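Photosystem II extrinsic protein V (Arthrospira maxima, PDB 1F1C) binds one heme c covalently and, as an extrinsic lumenal subunit of photosystem II, probably stabilises the oxygen-evolving complex. Local coordinates at residues 77-80 and 85-88. Sequence-based numbering, arbitrary orientation.
With HEC (heme c), chain D.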
loop_
_atom_site.group_PDB
_atom_site.type_symbol
_atom_site.label_atom_id
_atom_site.label_comp_id
_atom_site.label_asym_id
_atom_site.label_seq_id
_atom_site.Cartn_x
_atom_site.Cartn_y
_atom_site.Cartn_z
ATOM N N PRO A 77 -5.147 -5.234 -8.376
ATOM C CA PRO A 77 -5.796 -4.416 -7.343
ATOM C C PRO A 77 -6.076 -2.958 -7.739
ATOM O O PRO A 77 -5.225 -2.284 -8.323
ATOM C CB PRO A 77 -4.821 -4.512 -6.173
ATOM C CG PRO A 77 -4.217 -5.864 -6.345
ATOM C CD PRO A 77 -3.962 -5.923 -7.833
ATOM N N THR A 78 -7.275 -2.480 -7.415
ATOM C CA THR A 78 -7.659 -1.099 -7.706
ATOM C C THR A 78 -8.435 -0.516 -6.515
ATOM O O THR A 78 -9.025 -1.262 -5.730
ATOM C CB THR A 78 -8.574 -1.001 -8.935
ATOM O OG1 THR A 78 -9.875 -1.482 -8.580
ATOM C CG2 THR A 78 -8.021 -1.814 -10.092
ATOM N N THR A 79 -8.440 0.811 -6.387
ATOM C CA THR A 79 -9.158 1.457 -5.293
ATOM C C THR A 79 -10.608 1.016 -5.312
ATOM O O THR A 79 -11.065 0.410 -6.270
ATOM C CB THR A 79 -9.112 2.996 -5.402
ATOM O OG1 THR A 79 -9.349 3.386 -6.761
ATOM C CG2 THR A 79 -7.762 3.523 -4.935
ATOM N N TYR A 80 -11.338 1.325 -4.254
ATOM C CA TYR A 80 -12.735 0.927 -4.188
ATOM C C TYR A 80 -13.521 1.432 -5.396
ATOM O O TYR A 80 -14.325 0.705 -5.971
ATOM C CB TYR A 80 -13.365 1.446 -2.904
ATOM C CG TYR A 80 -14.692 0.806 -2.586
ATOM C CD1 TYR A 80 -14.802 -0.581 -2.447
ATOM C CD2 TYR A 80 -15.832 1.583 -2.397
ATOM C CE1 TYR A 80 -16.019 -1.176 -2.123
ATOM C CE2 TYR A 80 -17.052 0.995 -2.071
ATOM C CZ TYR A 80 -17.138 -0.381 -1.935
ATOM O OH TYR A 80 -18.346 -0.943 -1.601
ATOM N N GLU A 85 -5.072 2.076 -9.946
ATOM C CA GLU A 85 -4.426 0.789 -9.733
ATOM C C GLU A 85 -3.505 0.869 -8.526
ATOM O O GLU A 85 -2.593 1.690 -8.487
ATOM C CB GLU A 85 -3.641 0.414 -10.981
ATOM C CG GLU A 85 -3.176 -1.009 -11.007
ATOM C CD GLU A 85 -2.813 -1.443 -12.408
ATOM O OE1 GLU A 85 -3.716 -1.442 -13.276
ATOM O OE2 GLU A 85 -1.632 -1.778 -12.646
ATOM N N ILE A 86 -3.735 0.017 -7.536
ATOM C CA ILE A 86 -2.913 0.056 -6.330
ATOM C C ILE A 86 -2.088 -1.207 -6.134
ATOM O O ILE A 86 -1.817 -1.615 -5.002
ATOM C CB ILE A 86 -3.788 0.286 -5.074
ATOM C CG1 ILE A 86 -4.851 -0.804 -4.965
ATOM C CG2 ILE A 86 -4.487 1.628 -5.163
ATOM C CD1 ILE A 86 -5.739 -0.638 -3.749
ATOM N N SER A 87 -1.677 -1.808 -7.242
ATOM C CA SER A 87 -0.893 -3.028 -7.197
ATOM C C SER A 87 0.503 -2.760 -6.639
ATOM O O SER A 87 1.155 -3.658 -6.105
ATOM C CB SER A 87 -0.799 -3.634 -8.598
ATOM O OG SER A 87 -0.063 -2.786 -9.459
ATOM N N GLU A 88 0.958 -1.521 -6.767
ATOM C CA GLU A 88 2.261 -1.112 -6.252
ATOM C C GLU A 88 2.304 -1.165 -4.715
ATOM O O GLU A 88 3.371 -1.318 -4.108
ATOM C CB GLU A 88 2.543 0.325 -6.668
ATOM C CG GLU A 88 1.516 1.285 -6.076
ATOM C CD GLU A 88 1.855 2.744 -6.296
ATOM O OE1 GLU A 88 1.115 3.602 -5.765
ATOM O OE2 GLU A 88 2.854 3.032 -6.990
HETATM FE FE HEC D . 7.143 5.758 -0.029
HETATM C CHA HEC D . 6.033 7.280 -2.815
HETATM C CHB HEC D . 8.559 8.758 1.040
HETATM C CHC HEC D . 8.118 4.367 2.942
HETATM C CHD HEC D . 6.207 2.728 -1.229
HETATM N NA HEC D . 7.219 7.606 -0.700
HETATM C C1A HEC D . 6.676 8.065 -1.871
HETATM C C2A HEC D . 7.005 9.458 -2.045
HETATM C C3A HEC D . 7.712 9.863 -0.974
HETATM C C4A HEC D . 7.871 8.700 -0.163
HETATM C CMA HEC D . 8.070 11.272 -0.565
HETATM C CAA HEC D . 6.619 10.328 -3.186
HETATM C CBA HEC D . 7.671 10.132 -4.252
HETATM C CGA HEC D . 7.508 11.116 -5.386
HETATM O O1A HEC D . 6.529 11.883 -5.348
HETATM O O2A HEC D . 8.349 11.125 -6.307
HETATM N NB HEC D . 8.079 6.419 1.626
HETATM C C1B HEC D . 8.634 7.678 1.872
HETATM C C2B HEC D . 9.170 7.774 3.191
HETATM C C3B HEC D . 8.884 6.598 3.760
HETATM C C4B HEC D . 8.319 5.735 2.779
HETATM C CMB HEC D . 9.896 8.952 3.835
HETATM C CAB HEC D . 9.015 6.282 5.107
HETATM C CBB HEC D . 8.513 6.976 6.181
HETATM N NC HEC D . 7.191 3.935 0.671
HETATM C C1C HEC D . 7.637 3.526 1.922
HETATM C C2C HEC D . 7.545 2.125 2.071
HETATM C C3C HEC D . 6.923 1.676 0.947
HETATM C C4C HEC D . 6.787 2.788 0.039
HETATM C CMC HEC D . 8.072 1.291 3.239
HETATM C CAC HEC D . 6.512 0.356 0.687
HETATM C CBC HEC D . 5.836 -0.500 1.538
HETATM N ND HEC D . 6.244 5.143 -1.642
HETATM C C1D HEC D . 5.889 3.844 -1.981
HETATM C C2D HEC D . 5.221 3.801 -3.237
HETATM C C3D HEC D . 5.166 5.086 -3.685
HETATM C C4D HEC D . 5.833 5.911 -2.706
HETATM C CMD HEC D . 4.830 2.543 -4.031
HETATM C CAD HEC D . 4.448 5.583 -4.938
HETATM C CBD HEC D . 2.982 5.931 -4.679
HETATM C CGD HEC D . 2.287 6.504 -5.900
HETATM O O1D HEC D . 2.622 7.629 -6.323
HETATM O O2D HEC D . 1.407 5.825 -6.451
#
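With CG1 of I86 turned between its own backbone N and carbonyl carbon (chi1 57°) and CD1 carried on in an extended chain, the longer branch of this side chain reaches P77 and T78, while CG2 faces T79. The two segments belong to the loop joining helix 67-75 to helix 107-124 in this cytochrome c fold, and a single beta bridge between T78 and E85 ties the loop to itself, their CA atoms 4.3 Å apart. One backbone hydrogen bond crosses, from I86 N to P77 O at 2.9 Å. Its N-H...O angle is 152°, and the donor stands above the carbonyl plane, tilted 43° out of it. The same oxygen receives a CA-H...O contact from E85 CA at 3.5 Å, and E85 CG, set anti to its backbone N, packs alongside it. I86 supplies most of the side-chain contact: CG1 meets P77 CB at 3.9 Å, CD1 rests against the carbonyl group of T78, 3.9 Å from C, and CG2 touches T79 CG2 at 3.8 Å, the methyl groups of two side chains that cross at a slant. The hydroxyl of T79 is engaged within the loop, by D81 and the backbone N of V84. T79, Y80 and I86 line the pocket of one heme c, and I86 also packs on L89 of the second subunit. An alanine in place of I86 would lack CG1, CG2 and CD1, which is likely to leave P77 CB and T79 CG2 without their apolar partner. At the other end E88 turns to the second subunit, where OE2 bonds to N47 of that chain. Beside the axial ligand H90, the P77 ring packs its CD against S87 CB at 4.0 Å.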